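Local coordinates for putative Lipoprotein (Shewanella oneidensis, PDB 3U24) that is of unknown function but binds zinc and calcium ions and, as a DUF885 member of a metallopeptidase clan, may be a zinc-dependent peptidase, at residues H170-V175 with Q230-G235; S238-E243 with G509-A514; D318-V323 with V350-E355; T375-T380 with H408-G413. All blocks are in the same frame, centred on the assembly; numbering follows the deposited sequence.

Interaction 1: residues H170-V175 with Q230-G235; sequences HTELAV and QLKKEG. With ACY (acetic acid), chain Q.
Leu-231 and Thr-171 meet tip to tip where helix 168-179 lies beside the C-terminal end of helix 200-234. Methyl CD1 of Leu-231 stands 3.5 Å from OG1 of Thr-171 and 3.9 Å from its CB, and Leu-231 loses more area to the contact than any other residue in it. The two CA atoms, 9.0 Å apart, are the nearest such pair across the segments. In Thr-171 a chi1 of -49° turns OG1 beside the backbone N and leaves CG2 anti to it; from there the hydroxyl hydrogen-bonds the carbonyl O of Thr-167, just before the helix starts, so it already has a partner and the leucine methyl is merely packed against it.

Farther out, Glu-172 and Lys-232 cross at about a right angle, both chains extended. Their nearest atoms are OE2 of Glu-172 and CE of Lys-232, 3.8 Å apart, while the lysine NZ stays 4.4 Å from the same OE2, beyond a salt bridge. No hydrogen bond links the two segments. The chemistry therefore implies a seam held by van der Waals contact at its inner edge, to which the opposite charges at the outer edge probably add only a loose, solvent-weakened attraction.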
# COMPACT_ATOMS: atom_id res chain seq x y z
N HIS A 170 0.46 -19.74 0.66
CA HIS A 170 -0.84 -19.09 0.63
C HIS A 170 -1.87 -19.98 1.26
O HIS A 170 -2.88 -19.48 1.80
CB HIS A 170 -1.22 -18.66 -0.81
CG HIS A 170 -0.32 -17.58 -1.38
ND1 HIS A 170 0.85 -17.85 -1.98
CD2 HIS A 170 -0.42 -16.17 -1.34
CE1 HIS A 170 1.45 -16.70 -2.37
NE2 HIS A 170 0.69 -15.67 -1.97
N THR A 171 -1.64 -21.29 1.22
CA THR A 171 -2.58 -22.21 1.85
C THR A 171 -2.50 -22.06 3.38
O THR A 171 -3.54 -22.11 4.06
CB THR A 171 -2.37 -23.67 1.42
OG1 THR A 171 -2.28 -23.77 -0.02
CG2 THR A 171 -3.51 -24.56 1.92
N GLU A 172 -1.30 -21.79 3.89
CA GLU A 172 -1.08 -21.65 5.31
C GLU A 172 -1.73 -20.35 5.72
O GLU A 172 -2.35 -20.25 6.76
CB GLU A 172 0.43 -21.58 5.65
CG GLU A 172 1.17 -22.91 5.60
CD GLU A 172 2.72 -22.82 5.73
OE1 GLU A 172 3.40 -21.84 5.26
OE2 GLU A 172 3.28 -23.81 6.27
N LEU A 173 -1.57 -19.35 4.90
CA LEU A 173 -2.21 -18.07 5.20
C LEU A 173 -3.76 -18.24 5.23
O LEU A 173 -4.43 -17.75 6.14
CB LEU A 173 -1.75 -17.01 4.22
CG LEU A 173 -2.28 -15.59 4.48
CD1 LEU A 173 -1.87 -15.01 5.86
CD2 LEU A 173 -1.89 -14.67 3.31
N ALA A 174 -4.29 -18.97 4.26
CA ALA A 174 -5.73 -19.26 4.21
C ALA A 174 -6.23 -19.85 5.53
O ALA A 174 -7.30 -19.48 6.02
CB ALA A 174 -6.06 -20.19 3.05
N VAL A 175 -5.47 -20.78 6.10
CA VAL A 175 -5.89 -21.47 7.33
C VAL A 175 -6.03 -20.43 8.48
O VAL A 175 -7.07 -20.33 9.15
CB VAL A 175 -4.91 -22.55 7.78
CG1 VAL A 175 -5.28 -23.06 9.20
CG2 VAL A 175 -4.82 -23.68 6.76
N GLN A 230 -0.81 -32.39 3.06
CA GLN A 230 -0.47 -33.01 1.78
C GLN A 230 0.66 -32.22 1.06
O GLN A 230 1.57 -32.83 0.51
CB GLN A 230 -1.75 -33.09 0.92
CG GLN A 230 -1.71 -33.80 -0.45
CD GLN A 230 -3.05 -33.68 -1.27
OE1 GLN A 230 -4.10 -33.25 -0.75
NE2 GLN A 230 -3.01 -34.07 -2.56
N LEU A 231 0.58 -30.89 1.07
CA LEU A 231 1.59 -30.05 0.41
C LEU A 231 2.96 -30.20 1.08
O LEU A 231 3.99 -30.25 0.41
CB LEU A 231 1.16 -28.58 0.39
CG LEU A 231 -0.07 -28.22 -0.47
CD1 LEU A 231 -0.63 -26.83 -0.14
CD2 LEU A 231 0.21 -28.40 -1.98
N LYS A 232 2.97 -30.31 2.41
CA LYS A 232 4.23 -30.54 3.11
C LYS A 232 4.88 -31.88 2.72
O LYS A 232 6.09 -31.91 2.50
CB LYS A 232 4.04 -30.40 4.62
CG LYS A 232 3.74 -28.94 5.03
CD LYS A 232 3.44 -28.88 6.50
CE LYS A 232 3.18 -27.49 7.04
NZ LYS A 232 2.41 -27.62 8.32
N LYS A 233 4.09 -32.94 2.59
CA LYS A 233 4.61 -34.26 2.18
C LYS A 233 5.02 -34.34 0.69
O LYS A 233 6.07 -34.87 0.39
CB LYS A 233 3.59 -35.39 2.42
CG LYS A 233 3.22 -35.65 3.88
CD LYS A 233 2.31 -36.89 4.03
CE LYS A 233 1.90 -37.13 5.50
NZ LYS A 233 0.77 -38.09 5.66
N GLU A 234 4.18 -33.84 -0.21
CA GLU A 234 4.27 -34.14 -1.65
C GLU A 234 4.97 -33.04 -2.45
O GLU A 234 5.30 -33.24 -3.61
CB GLU A 234 2.84 -34.34 -2.24
CG GLU A 234 2.08 -35.56 -1.68
CD GLU A 234 0.68 -35.82 -2.30
OE1 GLU A 234 0.06 -34.93 -2.99
OE2 GLU A 234 0.20 -36.96 -2.08
N GLY A 235 5.17 -31.87 -1.85
CA GLY A 235 5.69 -30.72 -2.56
C GLY A 235 4.55 -29.84 -3.03
O GLY A 235 3.37 -30.21 -2.97
C ACY Q . -1.10 -12.78 -4.69
O ACY Q . -0.47 -13.20 -3.69
OXT ACY Q . -0.70 -11.82 -5.42
CH3 ACY Q . -2.41 -13.41 -5.02

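Interaction 2: residues S238-E243 with G509-A514; sequences SFRIGE and GKWRRA
The loop between helices 200-234 and 243-254 meets helix 504-516 through an aromatic pair, Phe-239 and Trp-511. CZ of Phe-239 lies 3.9 Å from CH2 of Trp-511, with the ring centroids 5.8 Å apart and the planes at 87°. On the helix, CG of Trp-511 is anti to the backbone N (chi1 165°), which carries the indole out far enough for the far corner of its six-membered ring to reach the loop.

Arg-240 packs on the same corner. Its NH1 comes to the indole edge, near the ring plane, 4.1 Å from Trp-511 CH2; with the guanidinium at the edge, cation-pi stacking is not indicated. The chain, extended from CG to NE, runs alongside the Phe-239 ring: CG of Arg-240 sits over one face of that ring, while CZ of Phe-239 lies over a face of the guanidinium, both offset toward the rim. NH2 donates to the carbonyl O of Ile-482 in the last turn of helix 459-485 and NH1 to that of Met-487 just after it; these bonds fix the flat group near the helix end, where the helix dipole would probably favour a positive charge. Behind it, Ser-238 OG accepts from Arg-240 N at 2.9 Å.

Trp-511 also touches Glu-489, a calcium-binding residue, and its side chain is about 5 Å from a bound calcium ion. The arrangement is that of an interhelical loop, shaped by an ST turn, docked against the indole that helix 504-516 projects beside a calcium site.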
# COMPACT_ATOMS: atom_id res chain seq x y z
N SER A 238 5.77 -23.37 -6.38
CA SER A 238 6.63 -22.36 -5.81
C SER A 238 5.83 -21.06 -5.66
O SER A 238 4.95 -20.77 -6.45
CB SER A 238 7.86 -22.05 -6.72
OG SER A 238 8.53 -20.85 -6.30
N PHE A 239 6.17 -20.30 -4.63
CA PHE A 239 5.58 -19.00 -4.39
C PHE A 239 6.17 -17.91 -5.33
O PHE A 239 5.65 -16.78 -5.40
CB PHE A 239 5.77 -18.60 -2.92
CG PHE A 239 7.20 -18.47 -2.50
CD1 PHE A 239 7.89 -17.28 -2.68
CD2 PHE A 239 7.86 -19.53 -1.87
CE1 PHE A 239 9.21 -17.17 -2.31
CE2 PHE A 239 9.18 -19.41 -1.47
CZ PHE A 239 9.85 -18.23 -1.71
N ARG A 240 7.26 -18.26 -6.02
CA ARG A 240 7.99 -17.33 -6.87
C ARG A 240 7.28 -17.29 -8.21
O ARG A 240 7.06 -18.32 -8.86
CB ARG A 240 9.43 -17.77 -7.02
CG ARG A 240 10.16 -17.96 -5.70
CD ARG A 240 11.37 -18.86 -5.89
NE ARG A 240 12.07 -19.17 -4.63
CZ ARG A 240 12.94 -18.35 -4.06
NH1 ARG A 240 13.52 -18.69 -2.93
NH2 ARG A 240 13.23 -17.19 -4.60
N ILE A 241 6.85 -16.11 -8.64
CA ILE A 241 5.95 -16.07 -9.80
C ILE A 241 6.71 -16.10 -11.13
O ILE A 241 6.11 -16.39 -12.16
CB ILE A 241 4.94 -14.89 -9.71
CG1 ILE A 241 5.61 -13.51 -9.73
CG2 ILE A 241 4.09 -15.00 -8.43
CD1 ILE A 241 4.63 -12.33 -9.84
N GLY A 242 8.01 -15.83 -11.14
CA GLY A 242 8.83 -15.90 -12.36
C GLY A 242 8.84 -14.62 -13.20
O GLY A 242 7.96 -13.73 -13.02
N GLU A 243 9.81 -14.53 -14.11
CA GLU A 243 10.02 -13.30 -14.87
C GLU A 243 8.81 -12.81 -15.72
O GLU A 243 8.47 -11.63 -15.70
CB GLU A 243 11.23 -13.45 -15.79
CG GLU A 243 11.55 -12.20 -16.61
CD GLU A 243 13.02 -12.21 -17.12
OE1 GLU A 243 13.47 -13.28 -17.62
OE2 GLU A 243 13.74 -11.19 -17.00
N GLY A 509 10.26 -10.21 8.67
CA GLY A 509 8.99 -9.67 8.24
C GLY A 509 8.98 -9.36 6.74
O GLY A 509 8.00 -9.65 6.04
N LYS A 510 10.08 -8.81 6.25
CA LYS A 510 10.20 -8.51 4.84
C LYS A 510 10.26 -9.74 3.95
O LYS A 510 9.60 -9.79 2.92
CB LYS A 510 11.42 -7.64 4.59
CG LYS A 510 11.21 -6.19 4.96
CD LYS A 510 10.37 -5.46 3.91
CE LYS A 510 10.13 -4.01 4.35
NZ LYS A 510 11.40 -3.21 4.34
N TRP A 511 11.00 -10.76 4.37
CA TRP A 511 10.99 -12.02 3.65
C TRP A 511 9.57 -12.58 3.52
O TRP A 511 9.12 -12.92 2.42
CB TRP A 511 11.90 -13.02 4.36
CG TRP A 511 11.68 -14.44 3.92
CD1 TRP A 511 11.01 -15.44 4.60
CD2 TRP A 511 12.11 -15.06 2.66
NE1 TRP A 511 10.99 -16.61 3.86
CE2 TRP A 511 11.64 -16.44 2.70
CE3 TRP A 511 12.85 -14.63 1.57
CZ2 TRP A 511 11.89 -17.32 1.68
CZ3 TRP A 511 13.08 -15.52 0.53
CH2 TRP A 511 12.63 -16.84 0.59
N ARG A 512 8.87 -12.68 4.65
CA ARG A 512 7.51 -13.18 4.66
C ARG A 512 6.59 -12.42 3.71
O ARG A 512 5.84 -13.00 2.94
CB ARG A 512 6.91 -13.14 6.07
CG ARG A 512 5.53 -13.81 6.16
CD ARG A 512 4.97 -13.77 7.59
NE ARG A 512 3.82 -14.68 7.78
CZ ARG A 512 2.54 -14.30 7.82
NH1 ARG A 512 2.20 -13.01 7.66
NH2 ARG A 512 1.58 -15.22 8.00
N ARG A 513 6.67 -11.10 3.76
CA ARG A 513 5.85 -10.24 2.91
C ARG A 513 6.12 -10.51 1.40
O ARG A 513 5.18 -10.55 0.58
CB ARG A 513 6.12 -8.80 3.29
CG ARG A 513 5.37 -7.75 2.50
CD ARG A 513 5.56 -6.42 3.21
NE ARG A 513 5.14 -5.31 2.37
CZ ARG A 513 5.34 -4.03 2.67
NH1 ARG A 513 5.95 -3.68 3.80
NH2 ARG A 513 4.92 -3.09 1.81
N ALA A 514 7.39 -10.73 1.07
CA ALA A 514 7.82 -11.05 -0.31
C ALA A 514 7.42 -12.45 -0.75
O ALA A 514 7.29 -12.69 -1.96
CB ALA A 514 9.31 -10.86 -0.47

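Interaction 3: residues D318-V323 with V350-E355; sequences DFVSEV and VRETPE. With ZN (zinc ion), chain J.
Glu-352 uses its two carboxylate oxygens differently: OE1 is salt-bridged to NH2 of Arg-324, while OE2 rests against methyl CG1 of Val-320 at 3.7 Å, the two side chains crossing at about a right angle. The same NH2 of Arg-324 also hydrogen-bonds the carbonyl O of Val-350, and so ties the strand end to helix 319-337. To get there the glutamate takes a nearly eclipsed first torsion (chi1 12°) and bends at chi2 (-80°), laying its end back toward the helix.

One turn along, Val-323 and Val-350 face each other, with a looser 4.4 Å between their CG1 methyls. The backbone spacing agrees: CA to CA is 7.2 Å for Val-320 and Glu-352 and 7.8 Å for Val-323 and Val-350. No hydrogen bond joins the segments directly.

Glu-322 leaves the helix on a different flank and binds a peripheral zinc ion through OE2 at a long 2.6 Å; two waters are also on the metal, and Gln-326 NE2 donates to the same oxygen.

Val-323 continues onto Tyr-377 of the neighbouring strand and Asn-406 of helix 401-409, and Val-350 onto Val-379. The arrangement is that of a helix whose valines pack on Val-350 and Glu-352 of an outer strand in a small mixed sheet, consistent with the helix-backed sheet beside the zinc site in metallopeptidases of this clan.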
# COMPACT_ATOMS: atom_id res chain seq x y z
N ASP A 318 7.09 12.18 25.34
CA ASP A 318 6.99 13.36 24.48
C ASP A 318 6.90 13.09 22.98
O ASP A 318 7.01 13.99 22.19
CB ASP A 318 8.18 14.29 24.75
CG ASP A 318 8.19 14.79 26.19
OD1 ASP A 318 7.10 14.96 26.77
OD2 ASP A 318 9.31 14.98 26.72
N PHE A 319 6.69 11.84 22.59
CA PHE A 319 6.75 11.45 21.20
C PHE A 319 5.73 12.28 20.38
O PHE A 319 6.08 12.93 19.39
CB PHE A 319 6.48 9.94 21.07
CG PHE A 319 6.58 9.44 19.66
CD1 PHE A 319 7.80 9.30 19.05
CD2 PHE A 319 5.44 9.10 18.95
CE1 PHE A 319 7.89 8.84 17.73
CE2 PHE A 319 5.52 8.64 17.63
CZ PHE A 319 6.74 8.53 17.01
N VAL A 320 4.49 12.25 20.82
CA VAL A 320 3.35 12.90 20.13
C VAL A 320 3.54 14.43 20.10
O VAL A 320 3.40 15.03 19.08
CB VAL A 320 2.01 12.47 20.75
CG1 VAL A 320 0.86 13.26 20.15
CG2 VAL A 320 1.78 10.95 20.55
N SER A 321 3.89 15.05 21.21
CA SER A 321 4.26 16.46 21.24
C SER A 321 5.41 16.83 20.33
O SER A 321 5.40 17.93 19.77
CB SER A 321 4.70 16.84 22.64
OG SER A 321 3.58 16.88 23.45
N GLU A 322 6.41 15.94 20.18
CA GLU A 322 7.55 16.28 19.31
C GLU A 322 7.03 16.35 17.89
O GLU A 322 7.41 17.26 17.12
CB GLU A 322 8.72 15.29 19.45
CG GLU A 322 9.94 15.52 18.53
CD GLU A 322 10.60 16.89 18.72
OE1 GLU A 322 10.60 17.40 19.86
OE2 GLU A 322 11.12 17.50 17.75
N VAL A 323 6.10 15.45 17.57
CA VAL A 323 5.48 15.47 16.26
C VAL A 323 4.70 16.74 16.02
O VAL A 323 4.86 17.35 14.95
CB VAL A 323 4.59 14.24 16.00
CG1 VAL A 323 4.01 14.34 14.60
CG2 VAL A 323 5.40 12.94 16.10
N VAL A 350 -2.84 16.65 14.45
CA VAL A 350 -2.19 15.44 14.89
C VAL A 350 -3.07 14.86 15.94
O VAL A 350 -3.53 15.57 16.81
CB VAL A 350 -0.81 15.68 15.50
CG1 VAL A 350 -0.17 14.34 15.84
CG2 VAL A 350 0.07 16.45 14.54
N ARG A 351 -3.32 13.56 15.85
CA ARG A 351 -4.12 12.87 16.84
C ARG A 351 -3.45 11.56 17.18
O ARG A 351 -2.78 10.93 16.35
CB ARG A 351 -5.56 12.61 16.36
CG ARG A 351 -5.92 11.14 16.09
CD ARG A 351 -7.32 10.97 15.53
NE ARG A 351 -7.39 9.90 14.53
CZ ARG A 351 -8.44 9.64 13.76
NH1 ARG A 351 -8.37 8.66 12.86
NH2 ARG A 351 -9.56 10.35 13.86
N GLU A 352 -3.67 11.16 18.42
CA GLU A 352 -3.14 9.95 18.97
C GLU A 352 -3.97 8.78 18.36
O GLU A 352 -5.19 8.74 18.51
CB GLU A 352 -3.07 10.02 20.54
CG GLU A 352 -3.81 11.16 21.30
CD GLU A 352 -3.14 12.57 21.38
OE1 GLU A 352 -3.60 13.46 20.62
OE2 GLU A 352 -2.22 12.86 22.22
N THR A 353 -3.29 7.87 17.65
CA THR A 353 -3.94 6.87 16.77
C THR A 353 -4.99 6.08 17.51
O THR A 353 -4.69 5.53 18.56
CB THR A 353 -2.99 5.78 16.21
OG1 THR A 353 -1.86 6.38 15.55
CG2 THR A 353 -3.73 4.86 15.21
N PRO A 354 -6.21 6.02 16.96
CA PRO A 354 -7.20 5.07 17.49
C PRO A 354 -7.02 3.64 16.94
O PRO A 354 -6.86 3.45 15.72
CB PRO A 354 -8.55 5.67 17.06
CG PRO A 354 -8.25 7.05 16.56
CD PRO A 354 -6.84 7.01 16.07
N GLU A 355 -7.02 2.67 17.86
CA GLU A 355 -7.03 1.23 17.54
C GLU A 355 -6.48 0.86 16.14
O GLU A 355 -5.26 0.87 15.89
CB GLU A 355 -8.46 0.69 17.79
CG GLU A 355 -9.13 -0.15 16.70
CD GLU A 355 -10.23 0.59 15.96
OE1 GLU A 355 -11.41 0.18 16.07
OE2 GLU A 355 -9.92 1.58 15.28
ZN ZN J . 13.02 19.26 17.63
O HOH W 1 14.31 18.16 19.21
O HOH W 2 14.23 18.85 15.40

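Interaction 4: residues T375-T380 with H408-G413; sequences TYYNVT and HEAIPG. With ZN (zinc ion), chain F.
Tyr-377 presses its phenol end on Glu-409, OH 3.5 Å from CB and ring atom CE1 3.6 Å from the same carbon; this is the tight part of the contact. Toward Ala-410 the fit is looser, CE2 standing 4.0 Å from the methyl CB. A chi1 of -169° sends the ring from strand 376-379 toward the end of helix 401-409, where OH hydrogen-bonds Asn-406 OD1 and Val-379 CG2 lies over the centre of one ring face. A phenylalanine in its place would probably leave Asn-406 OD1 without its hydroxyl mate and open a small gap beside Glu-409 CB.

The looser side, holding a metal-bound water, begins beyond that CB. Bent at chi2 (-66°), Glu-409 swings its carboxylate away from the tyrosine, and OE2 accepts a 2.6 Å hydrogen bond from a water that is itself 2.1 Å from zinc. OE2 stays 4.0 Å from the metal, so here the glutamate meets it through the water. His-408 NE2 binds the zinc at 1.9 Å, with His-414 and Glu-439 completing the site. A packed CB and a carboxylate turned to a metal-bound water are consistent with a glutamate that would probably polarise that water, as its counterpart does in zinc peptidases.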
# COMPACT_ATOMS: atom_id res chain seq x y z
N THR A 375 -9.69 14.72 7.97
CA THR A 375 -8.35 14.18 7.71
C THR A 375 -7.45 14.40 8.90
O THR A 375 -7.31 15.53 9.34
CB THR A 375 -7.67 14.87 6.48
OG1 THR A 375 -8.52 14.76 5.33
CG2 THR A 375 -6.31 14.21 6.16
N TYR A 376 -6.83 13.34 9.41
CA TYR A 376 -5.87 13.41 10.53
C TYR A 376 -4.48 12.80 10.26
O TYR A 376 -4.31 11.94 9.40
CB TYR A 376 -6.42 12.66 11.74
CG TYR A 376 -7.83 13.00 12.12
CD1 TYR A 376 -8.10 14.03 13.02
CD2 TYR A 376 -8.91 12.29 11.59
CE1 TYR A 376 -9.41 14.35 13.37
CE2 TYR A 376 -10.22 12.60 11.94
CZ TYR A 376 -10.46 13.62 12.83
OH TYR A 376 -11.76 13.94 13.15
N TYR A 377 -3.50 13.21 11.07
CA TYR A 377 -2.21 12.52 11.17
C TYR A 377 -2.25 11.64 12.43
O TYR A 377 -2.12 12.14 13.56
CB TYR A 377 -1.08 13.54 11.25
CG TYR A 377 0.35 13.04 11.12
CD1 TYR A 377 0.65 11.77 10.66
CD2 TYR A 377 1.41 13.89 11.41
CE1 TYR A 377 1.96 11.35 10.52
CE2 TYR A 377 2.72 13.50 11.26
CZ TYR A 377 3.00 12.23 10.82
OH TYR A 377 4.31 11.84 10.71
N ASN A 378 -2.47 10.35 12.21
CA ASN A 378 -2.47 9.33 13.26
C ASN A 378 -1.05 9.00 13.71
O ASN A 378 -0.27 8.44 12.95
CB ASN A 378 -3.14 8.04 12.75
CG ASN A 378 -4.59 8.24 12.40
OD1 ASN A 378 -5.34 8.87 13.14
ND2 ASN A 378 -5.01 7.69 11.26
N VAL A 379 -0.73 9.35 14.94
CA VAL A 379 0.59 9.10 15.50
C VAL A 379 0.33 8.29 16.76
O VAL A 379 -0.37 8.78 17.65
CB VAL A 379 1.27 10.42 15.88
CG1 VAL A 379 2.50 10.17 16.74
CG2 VAL A 379 1.64 11.20 14.63
N THR A 380 0.84 7.06 16.81
CA THR A 380 0.56 6.18 17.96
C THR A 380 1.43 6.48 19.16
O THR A 380 2.66 6.27 19.05
CB THR A 380 0.73 4.68 17.64
OG1 THR A 380 -0.04 4.40 16.46
CG2 THR A 380 0.23 3.80 18.84
N HIS A 408 7.91 12.73 5.07
CA HIS A 408 7.30 11.71 4.23
C HIS A 408 5.81 11.73 4.41
O HIS A 408 5.05 11.69 3.45
CB HIS A 408 7.86 10.31 4.57
CG HIS A 408 7.22 9.15 3.81
ND1 HIS A 408 7.88 8.47 2.86
CD2 HIS A 408 5.95 8.56 3.89
CE1 HIS A 408 7.05 7.48 2.34
NE2 HIS A 408 5.89 7.54 2.96
N GLU A 409 5.37 11.75 5.65
CA GLU A 409 3.94 11.56 5.96
C GLU A 409 3.12 12.83 5.88
O GLU A 409 1.97 12.80 5.51
CB GLU A 409 3.77 10.96 7.38
CG GLU A 409 4.25 9.54 7.47
CD GLU A 409 3.41 8.60 6.65
OE1 GLU A 409 2.25 8.97 6.39
OE2 GLU A 409 3.90 7.51 6.26
N ALA A 410 3.72 13.96 6.20
CA ALA A 410 2.97 15.19 6.39
C ALA A 410 3.39 16.29 5.43
O ALA A 410 2.67 16.62 4.49
CB ALA A 410 3.08 15.65 7.85
N ILE A 411 4.54 16.90 5.64
CA ILE A 411 4.86 18.09 4.88
C ILE A 411 6.27 18.08 4.35
O ILE A 411 7.19 17.99 5.12
CB ILE A 411 4.58 19.34 5.77
CG1 ILE A 411 3.10 19.71 5.56
CG2 ILE A 411 5.53 20.48 5.41
CD1 ILE A 411 2.37 20.23 6.76
N PRO A 412 6.44 18.13 3.01
CA PRO A 412 5.49 18.23 1.95
C PRO A 412 5.16 16.87 1.28
O PRO A 412 4.86 16.83 0.08
CB PRO A 412 6.22 19.12 0.97
CG PRO A 412 7.62 18.65 1.05
CD PRO A 412 7.82 18.32 2.51
N GLY A 413 5.18 15.80 2.07
CA GLY A 413 4.84 14.46 1.57
C GLY A 413 3.34 14.13 1.44
O GLY A 413 2.55 14.88 0.79
ZN ZN F . 4.35 6.60 2.40
O HOH W 3 3.69 5.79 4.27

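From the N terminus, interaction 1 comes first: its 54 intervening residues, mostly helical, fold helix 200-234 back along helix 168-179. Interaction 2 opens a few residues later and closes a loop of 265 residues, bringing the segment before helix 243-254 to helix 504-516; the two contacts touch where Leu-173 packs on Arg-512. Interactions 3 and 4 nest inside that loop in series, without crossing, and close short loops of 26 and 27 residues. Interaction 3 joins helix 319-337 to strand 349-352, and interaction 4 joins the adjacent strand 376-379 to the zinc-binding end of helix 401-409; a probable hydrogen bond from Arg-351 to Asn-378 connects them. Interactions 1 and 4 lie on opposite sides of the chain's centre.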